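Side-chain contacts in nucleoside diphosphate kinase (Pyrobaculum aerophilum, PDB 1XQI), which probably transfers the gamma phosphate of ATP to nucleoside diphosphates by a ping-pong mechanism that passes through a phosphorylated enzyme intermediate: residues A[56-59]-A[60-63]; A[65-68]-A[69-73]. The protein carries 6 engineered substitutions. One frame throughout, in Å; residues are numbered along the deposited sequence.

Contact 1 of 2, residues A[56-59]-A[60-63]; sequences PEEI and ERFY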
# COMPACT_ATOMS: atom_id res chain seq x y z
N PRO A 56 -12.87 15.73 -5.85
CA PRO A 56 -14.15 15.57 -6.55
C PRO A 56 -14.12 15.33 -8.06
O PRO A 56 -14.75 14.38 -8.51
CB PRO A 56 -14.92 16.84 -6.15
CG PRO A 56 -14.45 17.07 -4.71
CD PRO A 56 -12.95 16.73 -4.76
N GLU A 57 -13.39 16.14 -8.85
CA GLU A 57 -13.42 15.94 -10.33
C GLU A 57 -12.89 14.59 -10.73
O GLU A 57 -13.43 13.97 -11.65
CB GLU A 57 -12.72 17.04 -11.15
CG GLU A 57 -11.66 17.84 -10.40
CD GLU A 57 -12.25 19.00 -9.53
OE1 GLU A 57 -12.94 19.90 -10.10
OE2 GLU A 57 -11.98 19.02 -8.28
N GLU A 58 -11.87 14.11 -10.02
CA GLU A 58 -11.27 12.80 -10.29
C GLU A 58 -12.27 11.67 -10.12
O GLU A 58 -12.36 10.77 -10.96
CB GLU A 58 -10.07 12.56 -9.38
CG GLU A 58 -8.82 13.41 -9.67
CD GLU A 58 -7.64 13.00 -8.79
OE1 GLU A 58 -7.80 13.01 -7.54
OE2 GLU A 58 -6.56 12.67 -9.34
N ILE A 59 -13.05 11.71 -9.05
CA ILE A 59 -14.04 10.69 -8.83
C ILE A 59 -15.20 10.83 -9.84
O ILE A 59 -15.71 9.80 -10.34
CB ILE A 59 -14.48 10.63 -7.36
CG1 ILE A 59 -13.26 10.34 -6.45
CG2 ILE A 59 -15.52 9.56 -7.17
CD1 ILE A 59 -12.37 9.12 -6.86
N GLU A 60 -15.56 12.08 -10.16
CA GLU A 60 -16.53 12.40 -11.24
C GLU A 60 -16.14 11.73 -12.54
O GLU A 60 -16.97 11.13 -13.20
CB GLU A 60 -16.70 13.92 -11.46
CG GLU A 60 -18.08 14.49 -11.11
CD GLU A 60 -18.03 15.91 -10.48
OE1 GLU A 60 -18.42 16.89 -11.16
OE2 GLU A 60 -17.61 16.07 -9.32
N ARG A 61 -14.86 11.79 -12.89
CA ARG A 61 -14.42 11.15 -14.14
C ARG A 61 -14.11 9.67 -14.02
O ARG A 61 -14.10 8.98 -15.04
CB ARG A 61 -13.24 11.88 -14.79
CG ARG A 61 -13.63 13.15 -15.55
CD ARG A 61 -12.39 13.91 -16.03
NE ARG A 61 -11.67 14.52 -14.90
CZ ARG A 61 -10.52 14.07 -14.37
NH1 ARG A 61 -9.89 12.99 -14.88
NH2 ARG A 61 -9.98 14.70 -13.33
N PHE A 62 -13.88 9.16 -12.82
CA PHE A 62 -13.58 7.73 -12.69
C PHE A 62 -14.83 6.88 -12.87
O PHE A 62 -14.79 5.80 -13.48
CB PHE A 62 -12.93 7.44 -11.34
CG PHE A 62 -12.76 5.96 -11.04
CD1 PHE A 62 -13.58 5.33 -10.11
CD2 PHE A 62 -11.79 5.21 -11.71
CE1 PHE A 62 -13.45 3.96 -9.83
CE2 PHE A 62 -11.66 3.85 -11.43
CZ PHE A 62 -12.51 3.22 -10.48
N TYR A 63 -15.94 7.36 -12.32
CA TYR A 63 -17.24 6.70 -12.51
C TYR A 63 -17.84 7.07 -13.82
O TYR A 63 -17.69 8.20 -14.23
CB TYR A 63 -18.20 7.03 -11.38
CG TYR A 63 -17.85 6.19 -10.23
CD1 TYR A 63 -17.21 6.74 -9.13
CD2 TYR A 63 -18.12 4.86 -10.24
CE1 TYR A 63 -16.85 5.97 -8.07
CE2 TYR A 63 -17.77 4.07 -9.16
CZ TYR A 63 -17.13 4.64 -8.07
OH TYR A 63 -16.78 3.87 -6.98

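Contact 2 of 2, residues A[65-68]-A[69-73]; sequences SSEE and WLQSA. Engineered in segment 69-73: Q71 (natural residue Arg).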
# COMPACT_ATOMS: atom_id res chain seq x y z
N SER A 65 -20.29 8.19 -16.92
CA SER A 65 -21.34 9.16 -17.02
C SER A 65 -22.32 8.76 -18.12
O SER A 65 -23.14 9.57 -18.57
CB SER A 65 -20.73 10.53 -17.23
OG SER A 65 -19.49 10.60 -16.54
N SER A 66 -22.26 7.50 -18.54
CA SER A 66 -23.19 7.02 -19.55
C SER A 66 -24.64 7.07 -19.00
O SER A 66 -24.87 6.85 -17.80
CB SER A 66 -22.81 5.61 -20.01
OG SER A 66 -23.40 4.64 -19.17
N GLU A 67 -25.60 7.35 -19.86
CA GLU A 67 -27.01 7.31 -19.43
C GLU A 67 -27.33 5.93 -18.94
O GLU A 67 -28.06 5.77 -17.94
CB GLU A 67 -27.96 7.70 -20.55
CG GLU A 67 -29.44 7.46 -20.25
CD GLU A 67 -30.33 7.61 -21.50
OE1 GLU A 67 -29.89 7.18 -22.62
OE2 GLU A 67 -31.47 8.15 -21.35
N GLU A 68 -26.76 4.94 -19.63
CA GLU A 68 -26.99 3.54 -19.32
C GLU A 68 -26.65 3.23 -17.86
O GLU A 68 -27.50 2.75 -17.11
CB GLU A 68 -26.17 2.69 -20.28
CG GLU A 68 -26.26 1.20 -20.12
CD GLU A 68 -25.17 0.55 -20.96
OE1 GLU A 68 -25.49 -0.04 -22.03
OE2 GLU A 68 -23.98 0.68 -20.57
N TRP A 69 -25.43 3.55 -17.46
CA TRP A 69 -24.99 3.40 -16.08
C TRP A 69 -25.79 4.19 -15.05
O TRP A 69 -26.11 3.66 -13.98
CB TRP A 69 -23.54 3.80 -15.96
CG TRP A 69 -22.94 3.43 -14.63
CD1 TRP A 69 -22.42 2.21 -14.27
CD2 TRP A 69 -22.81 4.28 -13.47
NE1 TRP A 69 -21.96 2.26 -12.98
CE2 TRP A 69 -22.19 3.51 -12.47
CE3 TRP A 69 -23.15 5.60 -13.19
CZ2 TRP A 69 -21.90 4.03 -11.20
CZ3 TRP A 69 -22.87 6.12 -11.92
CH2 TRP A 69 -22.25 5.34 -10.95
N LEU A 70 -26.08 5.45 -15.37
CA LEU A 70 -26.89 6.32 -14.48
C LEU A 70 -28.27 5.74 -14.29
O LEU A 70 -28.71 5.57 -13.17
CB LEU A 70 -27.00 7.74 -15.04
CG LEU A 70 -25.69 8.51 -15.14
CD1 LEU A 70 -25.91 9.76 -15.88
CD2 LEU A 70 -25.15 8.79 -13.78
N GLN A 71 -28.91 5.42 -15.42
CA GLN A 71 -30.23 4.78 -15.45
C GLN A 71 -30.31 3.59 -14.49
O GLN A 71 -31.19 3.54 -13.61
CB GLN A 71 -30.60 4.37 -16.88
CG GLN A 71 -32.02 3.79 -17.07
CD GLN A 71 -32.46 3.76 -18.54
OE1 GLN A 71 -32.65 4.80 -19.19
NE2 GLN A 71 -32.63 2.55 -19.07
N SER A 72 -29.37 2.65 -14.62
CA SER A 72 -29.47 1.42 -13.85
C SER A 72 -29.18 1.65 -12.36
O SER A 72 -29.88 1.10 -11.50
CB SER A 72 -28.65 0.27 -14.48
OG SER A 72 -27.26 0.35 -14.16
N ALA A 73 -28.18 2.50 -12.05
CA ALA A 73 -27.91 2.92 -10.66
C ALA A 73 -29.19 3.48 -10.04
O ALA A 73 -29.52 3.17 -8.88
CB ALA A 73 -26.81 3.94 -10.61

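Contact 1 of 2, residues A[56-59]-A[60-63]
I59, on the short helix 56-62, meets Y63 one turn on, just past the helix end; the helix follows strand 45-52 in the ferredoxin-like alpha/beta fold of this kinase. Their apolar contact runs alongside: CG2 of I59 comes to 3.8 Å from CD1 of Y63, in the plane of the ring and at its edge. The methyl reaches there because it lies anti to the backbone N of I59. A branched aliphatic suits this buried face, where I59 also packs on V109 and M112 of helix 97-112. F62 turns its ring away from residues 56-59, meeting H172, the predicted phosphohistidine, edge-to-face.

Main-chain bonds hold the turn. The straight one from E60 N to P56 O measures 2.9 Å; first-turn N-H groups have no helical carbonyl to bond, so P56, lacking an N-H, loses no helical bond. R61 N and F62 N bond to the carbonyls of E57 and E58 in the same i to i+4 pattern.

The charged side chains keep to the exposed side. OE1 of E58 accepts a hydrogen bond from S55 N just before the helix, and its OE2 stays 5.6 Å from NH2 of R61, too far for a salt bridge. R61 bends at chi3 (-70°), bringing one guanidinium face over E57 O, with NE 3.7 Å from that oxygen. At the last turn, Y63 N bonds to I59 O at 3.2 Å, its N-H pointing almost straight at the oxygen (173°).

Contact 2 of 2, residues A[65-68]-A[69-73]
S66 and W69 make the first polar link: OG of S66 accepts from W69 N at 2.9 Å and a nearly straight 171°. The hydroxyl also lies 3.3 Å from CB of W69, at the root of the indole side chain. With chi1 at 88°, OG sits between the backbone N and the carbonyl carbon of S66, which turns it back over the first turn to meet the amide. Serine suits the place, its short side chain ending in an acceptor for an N-H that has no earlier helical carbonyl to use.

This is an N-cap, and it opens helix 67-84, which lies almost entirely in the insert of this kinase, from E68 on. Behind the cap the regular bonds begin: L70 N to S66 O at 3.1 Å, then Q71 N to E67 O and S72 N to E68 O. E67 and E68, both acidic, stand in the first turn, where their charges would probably interact well with the helix dipole.

On the buried side, L70 lays its branch point against the first carbonyl, CG lying 3.2 Å from S66 O, and its CD1 is 3.9 Å from S65 O. An apolar side chain suits this buried position, and it packs on R102 of helix 97-112. Nearer the surface, E67 and Q71, an engineered residue (Arg in the natural sequence), run side by side and both touch V98 of that helix; their carboxylate and amide planes are 64° apart, with OE2 of E67 4.2 Å from OE1 of Q71. Farther out, the indole of W69 borders a bound triethylene glycol, probably from the crystallisation liquor, and S65 OG has a weak hydrogen bond with K105 NZ.

Contact 1 closes before contact 2 opens, and their centres lie about 15 Å apart on successive helices, 56-62 and 67-84, joined by a short connection. The two touch where CD2 of Y63 packs 4.0 Å from CZ2 of W69. Helix 97-112 lies against both: its K105 bonds to the carbonyls of E60 and Y63 and, weakly, to the hydroxyl of S65. Contact 1 belongs to the helix after strand 45-52 and borders the predicted phosphohistidine, whereas contact 2 starts the helix that forms the first part of the insert. Y63 and W69 both lie close to a bound triethylene glycol, probably from the crystallisation liquor; such molecules often mark pockets, consistent with one between the insert and the active-site region.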